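Local coordinates for protein 16S rRNA aminocarboxypropyltransferase (Vulcanisaeta distributa, PDB 5APG) that probably transfers the 3-amino-3-carboxypropyl group of S-adenosylmethionine to an N1-methylpseudouridine of small-subunit ribosomal RNA, at residues 115-120 against 131-136; 62-67 against 87-92; 150-153 against 159-162. All coordinates share one frame; numbering follows the deposited sequence.

How the interactions relate
Interaction 1 is a core contact between helices 112-122 and 126-133, wholly apolar in its chemistry. Interaction 2, partly buried, joins strand 66-70 and the loop before it to strand 89-91 and the residue before it through two thin side-chain approaches. Interaction 3 is centred about 16 Å from the centre of the chain, where a proline and an aromatic ring meet beside charged groups. No two contacts share an element, though helix 141-153 of interaction 3 follows helix 126-133. Interactions 1 and 2 both reach the bound selenium analogue of S-adenosylmethionine (EEM) and touch, A119 CB to L66 CD2 at 4.1 Å. A salt bridge, R92 NH1 to E161 OE2 at 2.8 Å, ties 2 to 3; 1 and 3 do not touch.

Interaction 1: 115-120 against 131-136; sequences AVAAAL and EVLRLY. With EEM ([(3S)-3-amino-4-hydroxy-4-oxo-butyl]-[[(2S,3S,4R,5R)-5-(6-aminopurin-9-yl)-3,4-dihydroxy-oxolan-2-yl]methyl]-methyl-selanium), chain D.
A buried, purely apolar helix-helix contact joins A117 and L120 of helix 112-122 to V132 and L133 in helix 126-133. The backbones come closest at A117 and V132, whose CA atoms are 6.4 Å apart, consistent with the small side chain of A117. Its methyl sits against the end of L133: A117 CB is 3.5 Å from L133 CG, a close carbon-carbon approach, and 3.6 Å from CD2. L133 reaches it because CG stands anti to its own carbonyl carbon (chi1 -72°), which swings the branched end in towards the alanine.

V132 divides its two methyls between two partners. CG1, anti to the backbone N, faces A117, with 4.2 Å between V132 CG1 and A117 CB. V132 CG2 touches L120 CD1 at 4.1 Å; the two side chains are nearly perpendicular and meet through one methyl each. In this SPOUT-fold enzyme helix 112-122 also carries pocket residues, and it presents another side to the bound selenium analogue of S-adenosylmethionine (EEM): A115 CB lies 3.4 Å from EEM N9 and equally near C1', directly against the glycosidic bond. L133 to Y136 form a type I turn, with Y136 N to L133 O at 3.1 Å. Around the contact, V132 also packs on I113, on L23 of helix 19-25 and on F28, and L133 meets I143 of helix 141-153.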
loop_
_atom_site.group_PDB
_atom_site.type_symbol
_atom_site.label_atom_id
_atom_site.label_comp_id
_atom_site.label_asym_id
_atom_site.label_seq_id
_atom_site.Cartn_x
_atom_site.Cartn_y
_atom_site.Cartn_z
ATOM N N ALA A 115 2.574 1.505 2.772
ATOM C CA ALA A 115 2.115 0.849 1.560
ATOM C C ALA A 115 2.868 1.343 0.336
ATOM O O ALA A 115 3.251 0.551 -0.525
ATOM C CB ALA A 115 0.648 1.060 1.379
ATOM N N VAL A 116 3.060 2.657 0.252
ATOM C CA VAL A 116 3.829 3.239 -0.841
ATOM C C VAL A 116 5.250 2.679 -0.829
ATOM O O VAL A 116 5.767 2.251 -1.859
ATOM C CB VAL A 116 3.863 4.783 -0.750
ATOM C CG1 VAL A 116 4.913 5.366 -1.696
ATOM C CG2 VAL A 116 2.477 5.361 -1.055
ATOM N N ALA A 117 5.873 2.659 0.344
ATOM C CA ALA A 117 7.243 2.165 0.460
ATOM C C ALA A 117 7.345 0.682 0.107
ATOM O O ALA A 117 8.278 0.266 -0.580
ATOM C CB ALA A 117 7.765 2.406 1.856
ATOM N N ALA A 118 6.394 -0.116 0.590
ATOM C CA ALA A 118 6.359 -1.537 0.252
ATOM C C ALA A 118 6.248 -1.750 -1.258
ATOM O O ALA A 118 6.962 -2.577 -1.834
ATOM C CB ALA A 118 5.203 -2.230 0.970
ATOM N N ALA A 119 5.351 -1.003 -1.896
ATOM C CA ALA A 119 5.163 -1.109 -3.335
ATOM C C ALA A 119 6.456 -0.764 -4.070
ATOM O O ALA A 119 6.874 -1.480 -4.983
ATOM C CB ALA A 119 4.026 -0.202 -3.799
ATOM N N LEU A 120 7.080 0.338 -3.667
ATOM C CA LEU A 120 8.357 0.759 -4.242
ATOM C C LEU A 120 9.430 -0.317 -4.087
ATOM O O LEU A 120 10.131 -0.660 -5.044
ATOM C CB LEU A 120 8.834 2.059 -3.586
ATOM C CG LEU A 120 8.054 3.334 -3.921
ATOM C CD1 LEU A 120 8.557 4.516 -3.089
ATOM C CD2 LEU A 120 8.148 3.640 -5.405
ATOM N N GLU A 131 13.964 6.362 1.393
ATOM C CA GLU A 131 13.832 7.820 1.457
ATOM C C GLU A 131 12.443 8.220 1.944
ATOM O O GLU A 131 12.285 9.157 2.725
ATOM C CB GLU A 131 14.109 8.447 0.089
ATOM C CG GLU A 131 15.549 8.320 -0.361
ATOM C CD GLU A 131 15.734 8.625 -1.837
ATOM O OE1 GLU A 131 14.740 8.965 -2.515
ATOM O OE2 GLU A 131 16.879 8.518 -2.313
ATOM N N VAL A 132 11.439 7.493 1.467
ATOM C CA VAL A 132 10.057 7.691 1.885
ATOM C C VAL A 132 9.862 7.342 3.370
ATOM O O VAL A 132 9.299 8.126 4.133
ATOM C CB VAL A 132 9.103 6.841 1.010
ATOM C CG1 VAL A 132 7.782 6.626 1.699
ATOM C CG2 VAL A 132 8.907 7.489 -0.354
ATOM N N LEU A 133 10.345 6.172 3.778
ATOM C CA LEU A 133 10.162 5.705 5.152
ATOM C C LEU A 133 10.883 6.577 6.179
ATOM O O LEU A 133 10.440 6.704 7.320
ATOM C CB LEU A 133 10.641 4.259 5.286
ATOM C CG LEU A 133 9.738 3.221 4.622
ATOM C CD1 LEU A 133 10.423 1.860 4.589
ATOM C CD2 LEU A 133 8.393 3.138 5.333
ATOM N N ARG A 134 11.991 7.181 5.775
ATOM C CA ARG A 134 12.768 8.005 6.694
ATOM C C ARG A 134 12.017 9.275 7.121
ATOM O O ARG A 134 12.456 9.979 8.022
ATOM C CB ARG A 134 14.126 8.347 6.068
ATOM C CG ARG A 134 15.108 7.170 6.116
ATOM C CD ARG A 134 16.442 7.489 5.454
ATOM N NE ARG A 134 17.147 8.565 6.138
ATOM C CZ ARG A 134 18.301 9.083 5.722
ATOM N NH1 ARG A 134 18.887 8.609 4.630
ATOM N NH2 ARG A 134 18.872 10.068 6.405
ATOM N N LEU A 135 10.866 9.543 6.504
ATOM C CA LEU A 135 10.003 10.644 6.938
ATOM C C LEU A 135 9.424 10.426 8.342
ATOM O O LEU A 135 8.924 11.366 8.960
ATOM C CB LEU A 135 8.859 10.862 5.944
ATOM C CG LEU A 135 9.245 11.432 4.578
ATOM C CD1 LEU A 135 8.000 11.648 3.725
ATOM C CD2 LEU A 135 10.026 12.732 4.744
ATOM N N TYR A 136 9.479 9.190 8.832
ATOM C CA TYR A 136 9.078 8.888 10.209
ATOM C C TYR A 136 10.217 8.185 10.939
ATOM O O TYR A 136 10.997 7.460 10.328
ATOM C CB TYR A 136 7.805 8.025 10.237
ATOM C CG TYR A 136 6.558 8.776 9.816
ATOM C CD1 TYR A 136 5.835 9.533 10.734
ATOM C CD2 TYR A 136 6.112 8.739 8.499
ATOM C CE1 TYR A 136 4.699 10.230 10.352
ATOM C CE2 TYR A 136 4.975 9.430 8.109
ATOM C CZ TYR A 136 4.273 10.172 9.039
ATOM O OH TYR A 136 3.149 10.862 8.648
HETATM C C2 EEM D . -2.853 -2.599 -0.627
HETATM N N3 EEM D . -2.867 -1.343 -0.296
HETATM C C4 EEM D . -2.688 -0.988 0.964
HETATM C "C1'" EEM D . -2.721 1.533 0.979
HETATM C "C2'" EEM D . -4.168 1.665 0.443
HETATM C "C3'" EEM D . -4.822 2.257 1.516
HETATM C "C4'" EEM D . -3.994 3.104 2.151
HETATM C "C5'" EEM D . -4.119 3.111 3.630
HETATM O O EEM D . -1.557 6.477 6.623
HETATM C C EEM D . -2.495 6.902 7.238
HETATM O OXT EEM D . -2.492 8.046 7.657
HETATM C CA EEM D . -3.718 6.040 7.463
HETATM N N EEM D . -4.582 6.722 8.385
HETATM C CB EEM D . -4.362 5.855 6.097
HETATM C CG EEM D . -5.396 4.750 6.034
HETATM SE SE EEM D . -5.678 4.157 4.164
HETATM C CE EEM D . -7.172 2.929 4.066
HETATM O "O4'" EEM D . -2.572 2.406 1.888
HETATM O "O3'" EEM D . -6.143 2.809 1.135
HETATM O "O2'" EEM D . -4.019 2.633 -0.601
HETATM N N9 EEM D . -2.650 0.186 1.610
HETATM C C8 EEM D . -2.441 -0.098 2.880
HETATM N N7 EEM D . -2.359 -1.394 3.079
HETATM C C5 EEM D . -2.502 -1.999 1.887
HETATM N N1 EEM D . -2.683 -3.600 0.211
HETATM C C6 EEM D . -2.507 -3.362 1.477
HETATM N N6 EEM D . -2.338 -4.410 2.403
#

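Interaction 2: 62-67 against 87-92; sequences ESRGLS and KFIRRR. With EEM ([(3S)-3-amino-4-hydroxy-4-oxo-butyl]-[[(2S,3S,4R,5R)-5-(6-aminopurin-9-yl)-3,4-dihydroxy-oxolan-2-yl]methyl]-methyl-selanium), chain D.
R64 and I89 meet at about a right angle, the guanidinium atom NH1 of R64 coming 4.1 Å from the I89 methyl CD1 in an oblique approach. The bend at chi2 (97°) of the arginine carries NH1 to I89 CD1; NH1 is hydrogen-bonded to G41 O, so the isoleucine is a neighbour rather than its polar mate. The two branches of I89 serve different arginines: CD1 lies at R64, whereas CG2 sits 3.3 Å above one face of the R91 guanidinium, towards its rim. That group is also tied to its own strand by R91 NH1 to R90 O, 2.8 Å long, the donor standing above the carbonyl plane.

The second approach is S67 OG to F88 CE1, 4.1 Å and likewise oblique. With S67 and F88 CA atoms 8.6 Å apart, these segments are not adjacent: strand 43-45 runs between strands 66-70 and 89-91 in the parallel sheet, and S67 pairs with it through the backbone. S67 OG is hydrogen-bonded to S42 OG, while K87 CG lies over the centre of one F88 face, 3.6 Å above it. Beyond strand 89-91, R92 CA comes 3.9 Å from EEM N1, at the adenine.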
loop_
_atom_site.group_PDB
_atom_site.type_symbol
_atom_site.label_atom_id
_atom_site.label_comp_id
_atom_site.label_asym_id
_atom_site.label_seq_id
_atom_site.Cartn_x
_atom_site.Cartn_y
_atom_site.Cartn_z
ATOM N N GLU A 62 6.328 2.613 -13.925
ATOM C CA GLU A 62 7.216 3.534 -14.631
ATOM C C GLU A 62 6.516 4.298 -15.747
ATOM O O GLU A 62 6.799 5.473 -15.977
ATOM C CB GLU A 62 8.404 2.785 -15.232
ATOM C CG GLU A 62 9.361 2.185 -14.235
ATOM C CD GLU A 62 10.458 1.398 -14.918
ATOM O OE1 GLU A 62 10.152 0.659 -15.880
ATOM O OE2 GLU A 62 11.626 1.527 -14.500
ATOM N N SER A 63 5.616 3.621 -16.452
ATOM C CA SER A 63 5.031 4.179 -17.667
ATOM C C SER A 63 3.689 4.876 -17.437
ATOM O O SER A 63 3.365 5.840 -18.134
ATOM C CB SER A 63 4.875 3.078 -18.722
ATOM O OG SER A 63 4.170 1.962 -18.194
ATOM N N ARG A 64 2.915 4.399 -16.466
ATOM C CA ARG A 64 1.601 4.979 -16.188
ATOM C C ARG A 64 1.542 5.626 -14.806
ATOM O O ARG A 64 0.776 6.565 -14.588
ATOM C CB ARG A 64 0.492 3.920 -16.303
ATOM C CG ARG A 64 0.142 3.470 -17.728
ATOM C CD ARG A 64 0.861 2.179 -18.084
ATOM N NE ARG A 64 0.470 1.637 -19.386
ATOM C CZ ARG A 64 -0.545 0.794 -19.572
ATOM N NH1 ARG A 64 -1.296 0.411 -18.546
ATOM N NH2 ARG A 64 -0.816 0.343 -20.789
ATOM N N GLY A 65 2.336 5.118 -13.869
ATOM C CA GLY A 65 2.366 5.667 -12.522
ATOM C C GLY A 65 1.786 4.735 -11.471
ATOM O O GLY A 65 1.348 3.624 -11.782
ATOM N N LEU A 66 1.784 5.195 -10.223
ATOM C CA LEU A 66 1.246 4.432 -9.096
ATOM C C LEU A 66 0.176 5.250 -8.381
ATOM O O LEU A 66 0.439 6.370 -7.941
ATOM C CB LEU A 66 2.358 4.046 -8.112
ATOM C CG LEU A 66 1.941 3.269 -6.855
ATOM C CD1 LEU A 66 1.457 1.874 -7.210
ATOM C CD2 LEU A 66 3.085 3.199 -5.843
ATOM N N SER A 67 -1.026 4.696 -8.275
ATOM C CA SER A 67 -2.151 5.411 -7.678
ATOM C C SER A 67 -2.555 4.805 -6.339
ATOM O O SER A 67 -2.384 3.608 -6.114
ATOM C CB SER A 67 -3.353 5.407 -8.627
ATOM O OG SER A 67 -3.051 6.064 -9.846
ATOM N N LYS A 87 -10.672 0.925 -14.657
ATOM C CA LYS A 87 -9.764 2.021 -14.982
ATOM C C LYS A 87 -8.296 1.713 -14.650
ATOM O O LYS A 87 -7.380 2.246 -15.283
ATOM C CB LYS A 87 -10.231 3.279 -14.242
ATOM C CG LYS A 87 -9.312 4.492 -14.295
ATOM C CD LYS A 87 -10.018 5.698 -13.671
ATOM C CE LYS A 87 -9.099 6.906 -13.511
ATOM N NZ LYS A 87 -8.641 7.500 -14.797
ATOM N N PHE A 88 -8.078 0.845 -13.666
ATOM C CA PHE A 88 -6.742 0.616 -13.124
ATOM C C PHE A 88 -6.282 -0.838 -13.200
ATOM O O PHE A 88 -7.065 -1.743 -13.492
ATOM C CB PHE A 88 -6.688 1.036 -11.658
ATOM C CG PHE A 88 -7.129 2.446 -11.401
ATOM C CD1 PHE A 88 -6.253 3.503 -11.573
ATOM C CD2 PHE A 88 -8.420 2.710 -10.972
ATOM C CE1 PHE A 88 -6.660 4.803 -11.331
ATOM C CE2 PHE A 88 -8.833 4.005 -10.729
ATOM C CZ PHE A 88 -7.949 5.053 -10.906
ATOM N N ILE A 89 -5.000 -1.043 -12.914
ATOM C CA ILE A 89 -4.473 -2.367 -12.623
ATOM C C ILE A 89 -4.434 -2.521 -11.102
ATOM O O ILE A 89 -3.522 -2.026 -10.433
ATOM C CB ILE A 89 -3.077 -2.580 -13.236
ATOM C CG1 ILE A 89 -3.160 -2.488 -14.763
ATOM C CG2 ILE A 89 -2.516 -3.938 -12.835
ATOM C CD1 ILE A 89 -1.826 -2.281 -15.445
ATOM N N ARG A 90 -5.444 -3.204 -10.568
ATOM C CA ARG A 90 -5.672 -3.258 -9.128
ATOM C C ARG A 90 -4.845 -4.357 -8.478
ATOM O O ARG A 90 -4.938 -5.522 -8.865
ATOM C CB ARG A 90 -7.160 -3.475 -8.835
ATOM C CG ARG A 90 -8.066 -2.402 -9.430
ATOM C CD ARG A 90 -9.539 -2.799 -9.345
ATOM N NE ARG A 90 -10.036 -2.800 -7.972
ATOM C CZ ARG A 90 -11.299 -3.047 -7.638
ATOM N NH1 ARG A 90 -12.195 -3.313 -8.582
ATOM N NH2 ARG A 90 -11.670 -3.027 -6.364
ATOM N N ARG A 91 -4.043 -3.983 -7.487
ATOM C CA ARG A 91 -3.173 -4.933 -6.799
ATOM C C ARG A 91 -3.172 -4.712 -5.288
ATOM O O ARG A 91 -3.035 -3.580 -4.820
ATOM C CB ARG A 91 -1.734 -4.827 -7.325
ATOM C CG ARG A 91 -1.550 -5.211 -8.794
ATOM C CD ARG A 91 -1.856 -6.703 -9.027
ATOM N NE ARG A 91 -1.587 -7.112 -10.407
ATOM C CZ ARG A 91 -2.485 -7.094 -11.389
ATOM N NH1 ARG A 91 -3.730 -6.683 -11.158
ATOM N NH2 ARG A 91 -2.140 -7.489 -12.609
ATOM N N ARG A 92 -3.324 -5.789 -4.523
ATOM C CA ARG A 92 -3.093 -5.698 -3.088
ATOM C C ARG A 92 -1.601 -5.831 -2.856
ATOM O O ARG A 92 -0.864 -6.270 -3.740
ATOM C CB ARG A 92 -3.853 -6.781 -2.307
ATOM C CG ARG A 92 -3.386 -8.222 -2.574
ATOM C CD ARG A 92 -3.993 -9.176 -1.541
ATOM N NE ARG A 92 -3.646 -10.583 -1.750
ATOM C CZ ARG A 92 -2.553 -11.172 -1.272
ATOM N NH1 ARG A 92 -1.669 -10.473 -0.572
ATOM N NH2 ARG A 92 -2.336 -12.460 -1.507
HETATM C C2 EEM D . -2.853 -2.599 -0.627
HETATM N N3 EEM D . -2.867 -1.343 -0.296
HETATM C C4 EEM D . -2.688 -0.988 0.964
HETATM C "C1'" EEM D . -2.721 1.533 0.979
HETATM C "C2'" EEM D . -4.168 1.665 0.443
HETATM C "C3'" EEM D . -4.822 2.257 1.516
HETATM C "C4'" EEM D . -3.994 3.104 2.151
HETATM C "C5'" EEM D . -4.119 3.111 3.630
HETATM O O EEM D . -1.557 6.477 6.623
HETATM C C EEM D . -2.495 6.902 7.238
HETATM O OXT EEM D . -2.492 8.046 7.657
HETATM C CA EEM D . -3.718 6.040 7.463
HETATM N N EEM D . -4.582 6.722 8.385
HETATM C CB EEM D . -4.362 5.855 6.097
HETATM C CG EEM D . -5.396 4.750 6.034
HETATM SE SE EEM D . -5.678 4.157 4.164
HETATM C CE EEM D . -7.172 2.929 4.066
HETATM O "O4'" EEM D . -2.572 2.406 1.888
HETATM O "O3'" EEM D . -6.143 2.809 1.135
HETATM O "O2'" EEM D . -4.019 2.633 -0.601
HETATM N N9 EEM D . -2.650 0.186 1.610
HETATM C C8 EEM D . -2.441 -0.098 2.880
HETATM N N7 EEM D . -2.359 -1.394 3.079
HETATM C C5 EEM D . -2.502 -1.999 1.887
HETATM N N1 EEM D . -2.683 -3.600 0.211
HETATM C C6 EEM D . -2.507 -3.362 1.477
HETATM N N6 EEM D . -2.338 -4.410 2.403
#

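Interaction 3: 150-153 against 159-162; sequences LERY and SPER
Y153 is brought against P160 and E161 by two torsions: chi1 of -63° sets CG anti to the carbonyl carbon, and chi2 of -26° turns the ring so that CE1 and OH reach P160 and E161. One residue earlier in the helix, R152 touches with the base of its chain, CB, 3.7 Å from P160 CG. The pyrrolidine ring is thus touched by two consecutive residues of helix 141-153, from directions about a right angle apart. The tyrosine and the proline run antiparallel alongside each other, with Y153 CE1 3.9 Å from P160 CG and Y153 OH 3.8 Å from P160 CB. P160 CG and E161 CG both approach the tyrosine ring obliquely.

E161 adds its aliphatic part: E161 CG lies 3.6 Å from Y153 OH, and the carboxylate plane stands 84° from the tyrosine ring. The polar ends look elsewhere. Y153 OH is hydrogen-bonded to L95 O, and E161 OE2 to L95 N, with R92 as a further, charged partner of that carboxylate. A phenylalanine in place of Y153 would probably leave the L95 carbonyl without its hydroxyl mate and open a gap beside P160 CB and E161 CG. In the one conformer considered, R152 grips E151 side-on, R152 NE to E151 OE1 at 2.9 Å and NH2 to OE2 at 2.8 Å, and its NH1 pairs with D157; the charged end leads away from the proline.

The contact thus joins helices 141-153 and 160-165 by carbon surfaces, while the tyrosine hydroxyl and the glutamate carboxylate both bind the backbone of L95, two residues after L93. This is consistent with the helix pair helping to set the course of the loop that carries the S-adenosylmethionine-binding L93.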
loop_
_atom_site.group_PDB
_atom_site.type_symbol
_atom_site.label_atom_id
_atom_site.label_comp_id
_atom_site.label_asym_id
_atom_site.label_seq_id
_atom_site.Cartn_x
_atom_site.Cartn_y
_atom_site.Cartn_z
ATOM N N LEU A 150 10.088 -9.359 2.443
ATOM C CA LEU A 150 10.343 -8.431 1.347
ATOM C C LEU A 150 11.372 -8.965 0.356
ATOM O O LEU A 150 11.245 -8.747 -0.850
ATOM C CB LEU A 150 10.805 -7.081 1.896
ATOM C CG LEU A 150 9.698 -6.192 2.463
ATOM C CD1 LEU A 150 10.289 -5.011 3.217
ATOM C CD2 LEU A 150 8.770 -5.717 1.350
ATOM N N GLU A 151 12.388 -9.659 0.864
ATOM C CA GLU A 151 13.415 -10.255 0.012
ATOM C C GLU A 151 12.796 -11.258 -0.955
ATOM O O GLU A 151 13.156 -11.303 -2.133
ATOM C CB GLU A 151 14.501 -10.930 0.858
ATOM C CG GLU A 151 15.666 -11.507 0.054
ATOM C CD GLU A 151 15.442 -12.954 -0.369
ATOM O OE1 GLU A 151 14.729 -13.682 0.353
ATOM O OE2 GLU A 151 15.981 -13.362 -1.421
ATOM N N ARG A 152 11.863 -12.064 -0.458
ATOM C CA ARG A 152 11.163 -13.031 -1.295
ATOM C C ARG A 152 10.178 -12.336 -2.227
ATOM O O ARG A 152 10.103 -12.652 -3.411
ATOM C CB ARG A 152 10.432 -14.062 -0.429
ATOM C CG ARG A 152 11.345 -14.999 0.356
ATOM C CD ARG A 152 12.011 -16.032 -0.546
ATOM N NE ARG A 152 13.195 -15.511 -1.223
ATOM C CZ ARG A 152 13.528 -15.799 -2.477
ATOM N NH1 ARG A 152 12.766 -16.605 -3.203
ATOM N NH2 ARG A 152 14.626 -15.276 -3.007
ATOM N N TYR A 153 9.418 -11.383 -1.686
ATOM C CA TYR A 153 8.445 -10.643 -2.492
ATOM C C TYR A 153 9.112 -9.887 -3.643
ATOM O O TYR A 153 8.572 -9.817 -4.748
ATOM C CB TYR A 153 7.656 -9.653 -1.633
ATOM C CG TYR A 153 6.808 -10.286 -0.552
ATOM C CD1 TYR A 153 6.325 -11.585 -0.684
ATOM C CD2 TYR A 153 6.479 -9.576 0.595
ATOM C CE1 TYR A 153 5.542 -12.161 0.309
ATOM C CE2 TYR A 153 5.704 -10.140 1.590
ATOM C CZ TYR A 153 5.238 -11.432 1.443
ATOM O OH TYR A 153 4.461 -11.983 2.438
ATOM N N SER A 159 5.550 -17.227 -1.527
ATOM C CA SER A 159 5.425 -18.306 -0.544
ATOM C C SER A 159 5.413 -17.876 0.942
ATOM O O SER A 159 4.846 -18.589 1.762
ATOM C CB SER A 159 6.538 -19.342 -0.769
ATOM O OG SER A 159 7.819 -18.815 -0.473
ATOM N N PRO A 160 6.028 -16.728 1.305
ATOM C CA PRO A 160 5.905 -16.354 2.724
ATOM C C PRO A 160 4.484 -16.130 3.258
ATOM O O PRO A 160 4.290 -16.261 4.465
ATOM C CB PRO A 160 6.672 -15.030 2.805
ATOM C CG PRO A 160 7.639 -15.081 1.716
ATOM C CD PRO A 160 7.035 -15.895 0.617
ATOM N N GLU A 161 3.528 -15.783 2.399
ATOM C CA GLU A 161 2.222 -15.309 2.872
ATOM C C GLU A 161 1.468 -16.298 3.756
ATOM O O GLU A 161 0.983 -15.929 4.827
ATOM C CB GLU A 161 1.326 -14.933 1.692
ATOM C CG GLU A 161 1.847 -13.805 0.832
ATOM C CD GLU A 161 0.729 -13.123 0.082
ATOM O OE1 GLU A 161 0.012 -13.807 -0.679
ATOM O OE2 GLU A 161 0.545 -11.907 0.283
ATOM N N ARG A 162 1.348 -17.542 3.304
ATOM C CA ARG A 162 0.555 -18.527 4.035
ATOM C C ARG A 162 1.146 -18.841 5.403
ATOM O O ARG A 162 0.410 -19.035 6.371
ATOM C CB ARG A 162 0.411 -19.815 3.226
ATOM C CG ARG A 162 -0.565 -19.700 2.066
ATOM C CD ARG A 162 -0.638 -20.995 1.280
ATOM N NE ARG A 162 -1.833 -21.053 0.444
ATOM C CZ ARG A 162 -1.870 -20.689 -0.833
ATOM N NH1 ARG A 162 -0.778 -20.232 -1.425
ATOM N NH2 ARG A 162 -3.002 -20.777 -1.513
#